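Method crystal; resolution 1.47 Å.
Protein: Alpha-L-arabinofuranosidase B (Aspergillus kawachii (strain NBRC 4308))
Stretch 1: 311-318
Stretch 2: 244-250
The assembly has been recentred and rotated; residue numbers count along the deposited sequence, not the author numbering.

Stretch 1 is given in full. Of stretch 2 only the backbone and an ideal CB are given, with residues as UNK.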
ATOM      1  N   ASN A 311      20.085  -4.140  11.337  1.00 16.19           N
ATOM      2  CA  ASN A 311      19.228  -5.340  11.306  1.00 15.49           C
ATOM      3  C   ASN A 311      18.372  -5.305  10.036  1.00 14.71           C
ATOM      4  O   ASN A 311      18.247  -6.338   9.357  1.00 16.14           O
ATOM      5  CB  ASN A 311      18.458  -5.436  12.593  1.00 16.12           C
ATOM      6  CG  ASN A 311      17.527  -6.616  12.595  1.00 18.30           C
ATOM      7  OD1 ASN A 311      16.463  -6.568  11.957  1.00 17.14           O
ATOM      8  ND2 ASN A 311      17.952  -7.696  13.235  1.00 19.35           N
ATOM      9  N   ILE A 312      17.719  -4.179   9.750  1.00 15.19           N
ATOM     10  CA  ILE A 312      16.888  -4.020   8.535  1.00 15.42           C
ATOM     11  C   ILE A 312      17.711  -4.318   7.295  1.00 15.43           C
ATOM     12  O   ILE A 312      17.283  -5.084   6.437  1.00 15.03           O
ATOM     13  CB  ILE A 312      16.245  -2.627   8.530  1.00 14.88           C
ATOM     14  CG1 ILE A 312      15.254  -2.476   9.662  1.00 15.32           C
ATOM     15  CG2 ILE A 312      15.579  -2.422   7.191  1.00 16.60           C
ATOM     16  CD1 ILE A 312      14.862  -1.031   9.917  1.00 15.99           C
ATOM     17  N   VAL A 313      18.890  -3.740   7.176  1.00 15.35           N
ATOM     18  CA  VAL A 313      19.774  -3.954   6.017  1.00 15.58           C
ATOM     19  C   VAL A 313      20.068  -5.466   5.924  1.00 16.99           C
ATOM     20  O   VAL A 313      20.012  -6.026   4.801  1.00 16.89           O
ATOM     21  CB  VAL A 313      21.057  -3.116   6.118  1.00 15.80           C
ATOM     22  CG1 VAL A 313      22.080  -3.538   5.079  1.00 17.92           C
ATOM     23  CG2 VAL A 313      20.725  -1.637   5.945  1.00 18.01           C
ATOM     24  N   ALA A 314      20.321  -6.103   7.030  1.00 16.39           N
ATOM     25  CA  ALA A 314      20.652  -7.558   6.990  1.00 17.29           C
ATOM     26  C   ALA A 314      19.439  -8.396   6.615  1.00 17.86           C
ATOM     27  O   ALA A 314      19.635  -9.560   6.183  1.00 18.84           O
ATOM     28  CB  ALA A 314      21.240  -7.997   8.303  1.00 18.56           C
ATOM     29  N   ALA A 315      18.227  -7.905   6.781  1.00 16.52           N
ATOM     30  CA  ALA A 315      17.012  -8.611   6.309  1.00 16.82           C
ATOM     31  C   ALA A 315      16.974  -8.664   4.785  1.00 16.86           C
ATOM     32  O   ALA A 315      16.229  -9.510   4.243  1.00 17.69           O
ATOM     33  CB  ALA A 315      15.768  -8.009   6.867  1.00 16.82           C
ATOM     34  N   LYS A 316      17.684  -7.792   4.084  1.00 15.40           N
ATOM     35  CA  LYS A 316      17.873  -7.821   2.618  1.00 15.85           C
ATOM     36  C   LYS A 316      16.545  -7.780   1.854  1.00 16.28           C
ATOM     37  O   LYS A 316      16.192  -8.688   1.088  1.00 15.95           O
ATOM     38  CB  LYS A 316      18.727  -9.015   2.179  1.00 18.56           C
ATOM     39  CG  LYS A 316      20.168  -8.863   2.640  1.00 21.39           C
ATOM     40  CD  LYS A 316      21.017 -10.098   2.385  1.00 27.65           C
ATOM     41  CE  LYS A 316      22.468  -9.808   2.740  1.00 35.23           C
ATOM     42  NZ  LYS A 316      23.302 -11.022   2.567  1.00 47.43           N
ATOM     43  N   TYR A 317      15.854  -6.660   1.996  1.00 14.11           N
ATOM     44  CA  TYR A 317      14.657  -6.349   1.191  1.00 15.41           C
ATOM     45  C   TYR A 317      15.048  -6.130  -0.267  1.00 15.49           C
ATOM     46  O   TYR A 317      15.958  -5.326  -0.562  1.00 16.32           O
ATOM     47  CB  TYR A 317      13.975  -5.073   1.692  1.00 15.14           C
ATOM     48  CG  TYR A 317      13.013  -5.226   2.845  1.00 14.95           C
ATOM     49  CD1 TYR A 317      13.422  -5.142   4.142  1.00 14.56           C
ATOM     50  CD2 TYR A 317      11.673  -5.480   2.609  1.00 15.25           C
ATOM     51  CE1 TYR A 317      12.540  -5.312   5.209  1.00 15.36           C
ATOM     52  CE2 TYR A 317      10.793  -5.679   3.655  1.00 14.41           C
ATOM     53  CZ  TYR A 317      11.208  -5.553   4.967  1.00 15.19           C
ATOM     54  OH  TYR A 317      10.302  -5.739   5.979  1.00 15.58           O
ATOM     55  N   VAL A 318      14.351  -6.807  -1.136  1.00 15.27           N
ATOM     56  CA  VAL A 318      14.446  -6.684  -2.602  1.00 16.05           C
ATOM     57  C   VAL A 318      13.033  -6.719  -3.163  1.00 15.21           C
ATOM     58  O   VAL A 318      12.171  -7.454  -2.669  1.00 15.23           O
ATOM     59  CB  VAL A 318      15.338  -7.778  -3.209  1.00 16.01           C
ATOM     60  CG1 VAL A 318      15.382  -7.662  -4.736  1.00 17.35           C
ATOM     61  CG2 VAL A 318      16.721  -7.749  -2.583  1.00 17.03           C
ATOM     62  N   UNK A 244      16.945   6.424   6.112  1.00 16.29           N
ATOM     63  CA  UNK A 244      17.978   5.548   5.502  1.00 15.21           C
ATOM     64  C   UNK A 244      17.387   4.845   4.308  1.00 16.80           C
ATOM     65  O   UNK A 244      16.159   4.687   4.206  1.00 16.75           O
ATOM     66  CB  UNK A 244      18.513   4.524   6.504  1.00 15.21           C
ATOM     67  N   UNK A 245      18.290   4.374   3.422  1.00 15.78           N
ATOM     68  CA  UNK A 245      17.977   3.285   2.477  1.00 15.52           C
ATOM     69  C   UNK A 245      17.888   2.008   3.278  1.00 15.32           C
ATOM     70  O   UNK A 245      18.843   1.600   3.891  1.00 15.90           O
ATOM     71  CB  UNK A 245      19.024   3.166   1.368  1.00 15.52           C
ATOM     72  N   UNK A 246      16.696   1.402   3.365  1.00 15.51           N
ATOM     73  CA  UNK A 246      16.510   0.182   4.152  1.00 15.41           C
ATOM     74  C   UNK A 246      17.333  -0.976   3.563  1.00 17.07           C
ATOM     75  O   UNK A 246      17.534  -1.980   4.296  1.00 17.30           O
ATOM     76  CB  UNK A 246      15.028  -0.194   4.206  1.00 15.41           C
ATOM     77  N   UNK A 247      17.786  -0.854   2.310  1.00 16.28           N
ATOM     78  CA  UNK A 247      18.612  -1.906   1.671  1.00 16.71           C
ATOM     79  C   UNK A 247      20.102  -1.663   1.866  1.00 19.33           C
ATOM     80  O   UNK A 247      20.883  -2.573   1.621  1.00 19.25           O
ATOM     81  CB  UNK A 247      18.305  -1.986   0.174  1.00 16.71           C
ATOM     82  N   UNK A 248      20.544  -0.509   2.342  1.00 17.73           N
ATOM     83  CA  UNK A 248      22.005  -0.231   2.364  1.00 18.85           C
ATOM     84  C   UNK A 248      22.350   0.928   3.302  1.00 18.78           C
ATOM     85  O   UNK A 248      21.728   1.996   3.116  1.00 20.42           O
ATOM     86  CB  UNK A 248      22.506   0.091   0.954  1.00 18.85           C
ATOM     87  N   UNK A 249      23.375   0.762   4.137  1.00 20.03           N
ATOM     88  CA  UNK A 249      23.972   1.928   4.804  1.00 19.48           C
ATOM     89  C   UNK A 249      23.215   2.345   6.037  1.00 18.74           C
ATOM     90  O   UNK A 249      22.480   1.543   6.662  1.00 19.16           O
ATOM     91  CB  UNK A 249      24.046   3.112   3.837  1.00 19.48           C
ATOM     92  N   UNK A 250      23.406   3.610   6.443  1.00 17.93           N
ATOM     93  CA  UNK A 250      23.034   4.060   7.794  1.00 18.10           C
ATOM     94  C   UNK A 250      21.907   5.099   7.718  1.00 16.67           C
ATOM     95  O   UNK A 250      21.610   5.600   6.644  1.00 18.06           O
ATOM     96  CB  UNK A 250      24.247   4.647   8.519  1.00 18.10           C
TER

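Position 244 lies in a strand, with phi/psi of -150/159, and its ideal CB finds nothing of the helical stretch within 5.5 Å. Stretch 1 therefore sets no rule here, and many strand-compatible side chains would serve. The deposited residue is Ala 244, which makes no contact across the interface.

Position 245 ends the strand and opens a type I turn that runs to 248. Its CA-to-CB bond points sideways, again with no atom of stretch 1 within 5.5 Å, so the local fold is the better guide. The first place of such a turn favours a short side chain with an acceptor, able to reach the backbone NH groups ahead of it; Asp, Asn, Ser or Thr would suit. The residue is Asn 245, and it does just this: the backbone N of 247 donates to Asn 245 OD1 at 2.9 Å, while the turn is closed by the backbone N of 248 donating to Asn 245 O at 3.1 Å.

Position 246 is where the helix comes close. The CA-to-CB bond points sideways, but the ideal CB of 246 already sits 3.8 Å from Ile 312 CG2 and 5.2 Å from Tyr 317 CD1. Stretch 1 offers a methyl group, with a tyrosine ring further off, and no charge to answer, so a small side chain without charge fits well; Ala is the simplest, and Ser or Cys is possible. The residue is Ala 246, whose CB packs on Ile 312 CG2. Its carbonyl also takes part, since Val 313 CA approaches Ala 246 O at 3.4 Å in a CA-H...O contact. Ala 246 O also takes a hydrogen bond from water 1 at 2.8 Å; that water also donates to Ile 312 O (2.8 Å) and accepts from Tyr 317 N (2.9 Å), tying the turn to the helix at Ile 312 and to the strand at Tyr 317.

At position 247 the CA-to-CB bond points away overall, yet the ideal CB of 247 touches Tyr 317 O at 4.1 Å. With phi/psi of -92/-11, the turn accepts many residues: Ala, Ser, Asn, Asp or Lys are all plausible. The residue is Ala 247. The backbone carries the link, for water 2 donates to Ala 247 O at 2.7 Å and to Val 313 O at 2.8 Å, and Val 313 CG1 lies 3.8 Å from Ala 247 O.

Position 248 points away, so stretch 1 sets no rule, and many side chains, large or small, would suit. It is Ser 248, and its backbone meets the helix instead, Ser 248 N lying 3.8 Å from Val 313 CG2.

Position 249 has phi/psi of 83/-159 at a corner of the chain. Positive phi by itself favours glycine, and Gly 249 is found; Gly 249 O rests 3.7 Å from Val 313 CG2.

Position 250 also points away and meets nothing of stretch 1, so stretch 1 leaves the choice open. Ser 250 occupies it and touches a crystal neighbour.

Stretch 2 (244-250) ANAASGS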
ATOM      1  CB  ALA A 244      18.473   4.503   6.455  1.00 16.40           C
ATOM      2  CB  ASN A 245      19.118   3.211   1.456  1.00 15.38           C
ATOM      3  CG  ASN A 245      18.814   2.215   0.353  1.00 16.84           C
ATOM      4  OD1 ASN A 245      17.916   1.387   0.490  1.00 16.85           O
ATOM      5  ND2 ASN A 245      19.651   2.231  -0.693  1.00 20.71           N
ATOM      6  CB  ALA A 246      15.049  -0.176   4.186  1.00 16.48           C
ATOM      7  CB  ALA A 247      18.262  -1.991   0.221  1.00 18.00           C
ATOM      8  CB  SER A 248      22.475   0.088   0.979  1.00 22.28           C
ATOM      9  OG  SER A 248      23.909   0.100   1.004  1.00 25.86           O
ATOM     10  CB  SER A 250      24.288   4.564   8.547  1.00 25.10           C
ATOM     11  OG  SER A 250      24.990   5.436   7.717  1.00 33.93           O
TER
HETATM   12  O   HOH W   1      16.987  -4.614   3.708  1.00 15.75           O
HETATM   13  O   HOH W   2      20.193  -5.158   2.095  1.00 17.56           O
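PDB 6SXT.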